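PDB 1FCQ: hyaluronoglucosaminidase from Apis mellifera, which hydrolyses hyaluronan as a family 56 glycosidase and is a major allergen of bee venom. Local coordinates for residues V17-E31 with I307-N321. Residues are numbered along the deposited sequence; the frame is centred on the assembly and turned at random.
Sequences VPTFMCHKYGLRFEE and INTKAKCLQFREYLN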
# COMPACT_ATOMS: atom_id res chain seq x y z
N VAL A 17 10.89 -6.30 -4.70
CA VAL A 17 10.89 -7.72 -4.28
C VAL A 17 12.13 -7.87 -3.42
O VAL A 17 13.20 -7.37 -3.83
CB VAL A 17 10.96 -8.62 -5.52
CG1 VAL A 17 11.05 -10.09 -5.10
CG2 VAL A 17 9.76 -8.47 -6.44
N PRO A 18 12.10 -8.56 -2.30
CA PRO A 18 13.22 -8.65 -1.39
C PRO A 18 14.25 -9.69 -1.76
O PRO A 18 14.63 -10.52 -0.93
CB PRO A 18 12.57 -8.94 -0.04
CG PRO A 18 11.36 -9.73 -0.41
CD PRO A 18 10.86 -9.14 -1.71
N THR A 19 14.77 -9.55 -2.97
CA THR A 19 15.79 -10.46 -3.48
C THR A 19 17.10 -10.28 -2.75
O THR A 19 17.97 -11.16 -2.86
CB THR A 19 15.94 -10.32 -5.00
OG1 THR A 19 15.96 -8.94 -5.37
CG2 THR A 19 14.76 -11.00 -5.69
N PHE A 20 17.28 -9.28 -1.87
CA PHE A 20 18.49 -9.20 -1.06
C PHE A 20 18.69 -10.48 -0.26
O PHE A 20 19.83 -10.88 0.00
CB PHE A 20 18.45 -7.98 -0.13
CG PHE A 20 17.49 -8.15 1.02
CD1 PHE A 20 17.93 -8.65 2.23
CD2 PHE A 20 16.16 -7.79 0.89
CE1 PHE A 20 17.05 -8.82 3.29
CE2 PHE A 20 15.28 -7.95 1.95
CZ PHE A 20 15.73 -8.46 3.15
N MET A 21 17.62 -11.18 0.10
CA MET A 21 17.64 -12.42 0.86
C MET A 21 18.29 -13.55 0.06
O MET A 21 18.65 -14.57 0.67
CB MET A 21 16.21 -12.86 1.22
CG MET A 21 15.38 -11.71 1.81
SD MET A 21 13.64 -12.15 1.98
CE MET A 21 13.84 -13.47 3.19
N CYS A 22 18.44 -13.40 -1.23
CA CYS A 22 19.06 -14.43 -2.08
C CYS A 22 20.53 -14.18 -2.33
O CYS A 22 21.24 -15.02 -2.93
CB CYS A 22 18.34 -14.44 -3.44
SG CYS A 22 16.56 -14.72 -3.31
N HIS A 23 21.04 -13.00 -1.95
CA HIS A 23 22.42 -12.66 -2.21
C HIS A 23 23.38 -13.60 -1.49
O HIS A 23 24.41 -13.90 -2.09
CB HIS A 23 22.78 -11.20 -1.90
CG HIS A 23 21.93 -10.18 -2.59
ND1 HIS A 23 22.00 -8.84 -2.23
CD2 HIS A 23 20.97 -10.28 -3.55
CE1 HIS A 23 21.15 -8.16 -2.99
NE2 HIS A 23 20.51 -9.01 -3.78
N LYS A 24 23.06 -14.11 -0.32
CA LYS A 24 23.91 -15.05 0.40
C LYS A 24 24.14 -16.33 -0.40
O LYS A 24 25.12 -17.04 -0.15
CB LYS A 24 23.27 -15.39 1.76
CG LYS A 24 21.97 -16.18 1.66
CD LYS A 24 21.43 -16.59 3.02
CE LYS A 24 20.75 -15.43 3.73
NZ LYS A 24 19.42 -15.08 3.13
N TYR A 25 23.28 -16.65 -1.35
CA TYR A 25 23.38 -17.81 -2.19
C TYR A 25 24.01 -17.53 -3.54
O TYR A 25 24.02 -18.39 -4.42
CB TYR A 25 22.01 -18.46 -2.39
CG TYR A 25 21.19 -18.64 -1.14
CD1 TYR A 25 19.97 -17.99 -1.02
CD2 TYR A 25 21.61 -19.42 -0.08
CE1 TYR A 25 19.20 -18.12 0.12
CE2 TYR A 25 20.85 -19.57 1.06
CZ TYR A 25 19.64 -18.91 1.15
OH TYR A 25 18.87 -19.04 2.28
N GLY A 26 24.52 -16.32 -3.73
CA GLY A 26 25.17 -15.88 -4.95
C GLY A 26 24.19 -15.47 -6.03
O GLY A 26 24.54 -15.47 -7.22
N LEU A 27 22.96 -15.14 -5.64
CA LEU A 27 21.96 -14.72 -6.62
C LEU A 27 21.66 -13.24 -6.40
O LEU A 27 20.91 -12.91 -5.48
CB LEU A 27 20.71 -15.58 -6.52
CG LEU A 27 20.94 -17.09 -6.54
CD1 LEU A 27 19.73 -17.80 -5.96
CD2 LEU A 27 21.31 -17.58 -7.93
N ARG A 28 22.26 -12.41 -7.25
CA ARG A 28 22.14 -10.97 -7.09
C ARG A 28 21.07 -10.33 -7.93
O ARG A 28 20.88 -9.11 -7.87
CB ARG A 28 23.50 -10.31 -7.42
CG ARG A 28 24.59 -10.65 -6.42
CD ARG A 28 25.73 -9.66 -6.45
NE ARG A 28 26.57 -9.72 -7.64
CZ ARG A 28 27.51 -8.83 -7.94
NH1 ARG A 28 27.72 -7.77 -7.16
NH2 ARG A 28 28.24 -8.97 -9.04
N PHE A 29 20.38 -11.07 -8.78
CA PHE A 29 19.30 -10.56 -9.62
C PHE A 29 19.67 -9.35 -10.44
O PHE A 29 18.84 -8.46 -10.68
CB PHE A 29 18.08 -10.29 -8.70
CG PHE A 29 17.42 -11.59 -8.32
CD1 PHE A 29 17.92 -12.36 -7.28
CD2 PHE A 29 16.31 -12.05 -9.03
CE1 PHE A 29 17.33 -13.56 -6.93
CE2 PHE A 29 15.73 -13.26 -8.67
CZ PHE A 29 16.22 -14.00 -7.62
N GLU A 30 20.86 -9.34 -11.06
CA GLU A 30 21.26 -8.23 -11.92
C GLU A 30 20.38 -8.10 -13.16
O GLU A 30 20.22 -7.01 -13.69
CB GLU A 30 22.72 -8.36 -12.35
CG GLU A 30 23.67 -8.59 -11.19
CD GLU A 30 24.04 -10.04 -10.96
OE1 GLU A 30 23.23 -10.95 -11.23
OE2 GLU A 30 25.20 -10.24 -10.50
N GLU A 31 19.75 -9.17 -13.64
CA GLU A 31 18.91 -9.12 -14.81
C GLU A 31 17.69 -8.23 -14.63
O GLU A 31 17.19 -7.75 -15.64
CB GLU A 31 18.47 -10.51 -15.29
CG GLU A 31 17.62 -11.27 -14.30
CD GLU A 31 18.42 -12.12 -13.34
OE1 GLU A 31 17.93 -13.24 -13.04
OE2 GLU A 31 19.52 -11.75 -12.89
N ILE A 307 10.93 -16.18 -0.78
CA ILE A 307 12.29 -16.26 -1.30
C ILE A 307 13.32 -16.21 -0.18
O ILE A 307 14.27 -15.42 -0.19
CB ILE A 307 12.60 -15.11 -2.28
CG1 ILE A 307 12.00 -13.80 -1.76
CG2 ILE A 307 12.12 -15.41 -3.69
CD1 ILE A 307 12.44 -12.62 -2.61
N ASN A 308 13.09 -17.04 0.84
CA ASN A 308 13.97 -17.03 2.00
C ASN A 308 14.80 -18.30 2.11
O ASN A 308 15.30 -18.64 3.19
CB ASN A 308 13.15 -16.80 3.26
CG ASN A 308 12.02 -17.76 3.46
OD1 ASN A 308 11.77 -18.67 2.66
ND2 ASN A 308 11.28 -17.59 4.55
N THR A 309 14.87 -19.05 1.02
CA THR A 309 15.69 -20.24 0.93
C THR A 309 16.33 -20.21 -0.46
O THR A 309 15.76 -19.60 -1.37
CB THR A 309 15.02 -21.62 1.07
OG1 THR A 309 14.19 -21.89 -0.08
CG2 THR A 309 14.20 -21.75 2.33
N LYS A 310 17.45 -20.92 -0.61
CA LYS A 310 18.10 -20.94 -1.92
C LYS A 310 17.16 -21.47 -2.98
O LYS A 310 17.05 -20.94 -4.08
CB LYS A 310 19.41 -21.73 -1.87
CG LYS A 310 20.18 -21.65 -3.18
CD LYS A 310 21.63 -22.10 -3.02
CE LYS A 310 22.36 -21.92 -4.34
NZ LYS A 310 23.82 -22.14 -4.20
N ALA A 311 16.45 -22.58 -2.71
CA ALA A 311 15.53 -23.15 -3.68
C ALA A 311 14.39 -22.20 -4.02
O ALA A 311 13.99 -22.14 -5.19
CB ALA A 311 14.96 -24.48 -3.19
N LYS A 312 13.87 -21.45 -3.05
CA LYS A 312 12.83 -20.47 -3.37
C LYS A 312 13.41 -19.36 -4.25
O LYS A 312 12.73 -18.91 -5.17
CB LYS A 312 12.22 -19.85 -2.11
CG LYS A 312 11.37 -20.86 -1.34
CD LYS A 312 10.94 -20.28 -0.01
CE LYS A 312 10.11 -21.28 0.78
NZ LYS A 312 9.60 -20.66 2.04
N CYS A 313 14.63 -18.92 -3.95
CA CYS A 313 15.32 -17.93 -4.77
C CYS A 313 15.48 -18.41 -6.21
O CYS A 313 15.22 -17.67 -7.15
CB CYS A 313 16.69 -17.60 -4.18
SG CYS A 313 16.52 -16.65 -2.63
N LEU A 314 15.95 -19.66 -6.37
CA LEU A 314 16.09 -20.17 -7.73
C LEU A 314 14.77 -20.33 -8.47
O LEU A 314 14.73 -20.06 -9.68
CB LEU A 314 16.84 -21.50 -7.72
CG LEU A 314 18.28 -21.45 -7.23
CD1 LEU A 314 18.81 -22.84 -6.91
CD2 LEU A 314 19.14 -20.76 -8.29
N GLN A 315 13.71 -20.75 -7.78
CA GLN A 315 12.41 -20.87 -8.44
C GLN A 315 11.88 -19.49 -8.84
O GLN A 315 11.32 -19.32 -9.94
CB GLN A 315 11.40 -21.61 -7.56
CG GLN A 315 10.09 -21.94 -8.24
CD GLN A 315 9.10 -20.80 -8.38
OE1 GLN A 315 9.06 -19.93 -7.50
NE2 GLN A 315 8.31 -20.75 -9.44
N PHE A 316 12.07 -18.50 -7.97
CA PHE A 316 11.61 -17.16 -8.31
C PHE A 316 12.40 -16.59 -9.48
O PHE A 316 11.83 -15.99 -10.40
CB PHE A 316 11.65 -16.21 -7.09
CG PHE A 316 11.26 -14.82 -7.56
CD1 PHE A 316 9.98 -14.59 -8.02
CD2 PHE A 316 12.19 -13.80 -7.58
CE1 PHE A 316 9.61 -13.33 -8.47
CE2 PHE A 316 11.83 -12.54 -8.04
CZ PHE A 316 10.55 -12.31 -8.49
N ARG A 317 13.71 -16.83 -9.50
CA ARG A 317 14.56 -16.38 -10.59
C ARG A 317 14.12 -17.04 -11.90
O ARG A 317 14.04 -16.42 -12.93
CB ARG A 317 16.03 -16.66 -10.29
CG ARG A 317 16.97 -15.95 -11.26
CD ARG A 317 18.42 -15.98 -10.80
NE ARG A 317 19.27 -15.03 -11.49
CZ ARG A 317 20.25 -14.27 -11.03
NH1 ARG A 317 20.63 -14.20 -9.77
NH2 ARG A 317 20.92 -13.46 -11.85
N GLU A 318 13.75 -18.33 -11.84
CA GLU A 318 13.25 -19.01 -13.04
C GLU A 318 11.98 -18.34 -13.53
O GLU A 318 11.81 -18.06 -14.72
CB GLU A 318 12.97 -20.45 -12.65
CG GLU A 318 12.71 -21.47 -13.72
CD GLU A 318 12.74 -22.89 -13.12
OE1 GLU A 318 11.62 -23.39 -12.90
OE2 GLU A 318 13.83 -23.43 -12.88
N TYR A 319 11.07 -18.02 -12.60
CA TYR A 319 9.81 -17.35 -12.99
C TYR A 319 10.09 -15.99 -13.60
O TYR A 319 9.49 -15.55 -14.59
CB TYR A 319 8.88 -17.21 -11.78
CG TYR A 319 7.60 -16.47 -12.10
CD1 TYR A 319 6.60 -17.00 -12.89
CD2 TYR A 319 7.38 -15.20 -11.55
CE1 TYR A 319 5.43 -16.31 -13.16
CE2 TYR A 319 6.22 -14.51 -11.80
CZ TYR A 319 5.25 -15.05 -12.61
OH TYR A 319 4.09 -14.36 -12.85
N LEU A 320 11.01 -15.23 -12.99
CA LEU A 320 11.42 -13.94 -13.51
C LEU A 320 11.95 -14.03 -14.95
O LEU A 320 11.60 -13.22 -15.79
CB LEU A 320 12.49 -13.30 -12.62
CG LEU A 320 13.16 -12.02 -13.13
CD1 LEU A 320 12.12 -10.90 -13.28
CD2 LEU A 320 14.29 -11.54 -12.21
N ASN A 321 12.79 -15.02 -15.22
CA ASN A 321 13.39 -15.16 -16.55
C ASN A 321 12.44 -15.82 -17.54
O ASN A 321 12.48 -15.45 -18.72
CB ASN A 321 14.75 -15.83 -16.37
CG ASN A 321 15.74 -14.82 -15.78
OD1 ASN A 321 15.94 -13.74 -16.35
ND2 ASN A 321 16.34 -15.12 -14.65
O HOH W 1 23.57 -13.28 -9.71
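Arg317 of helix 310-328 reaches over Phe29 to Glu31, where the loop after strand 12-16 ends, with CG anti to its backbone N (chi1 -168°) and the chain extended to NE. Its CB lies 3.8 Å from Phe29 CZ. CG passes both the Phe29 ring and the carboxylate of Glu31. NE then gives a weak, bent bond to Glu31 OE1. At the tip, NH2 pairs with Glu31 OE2 and makes a longer, weak salt bridge to Glu30 OE1 (3.5 Å). NH1 lies beside the backbone of Leu27 to Phe29 without bonding to its N-H groups; NH1 donates to a water oxygen 3.1 Å away. That water also accepts from Arg28 N and donates to Glu30 OE1. The guanidinium carbon CZ sits over one face of the Phe29 ring, a cation-pi contact, while Thr19 CG2 covers the opposite face. Asn321 ND2 adds a nearly straight bond to Glu31 OE1 (2.9 Å, 165°). Asn321 OD1 is hydrogen-bonded to Tyr36 OH.

Nearer the helix start, the Cys22-Cys313 disulfide (SG to SG 2.0 Å) joins the segments covalently. Leu27 CD1 packs on Cys313 CB at 3.5 Å. The Tyr25 ring lies flat over Lys310, whose CB is centred on one face, a CH-pi contact. Ile307 CD1 fits against Val17 and Pro18. A disulfide and a salt-bridge network thus tie the loop after the first strand of this TIM barrel to the last modelled helix.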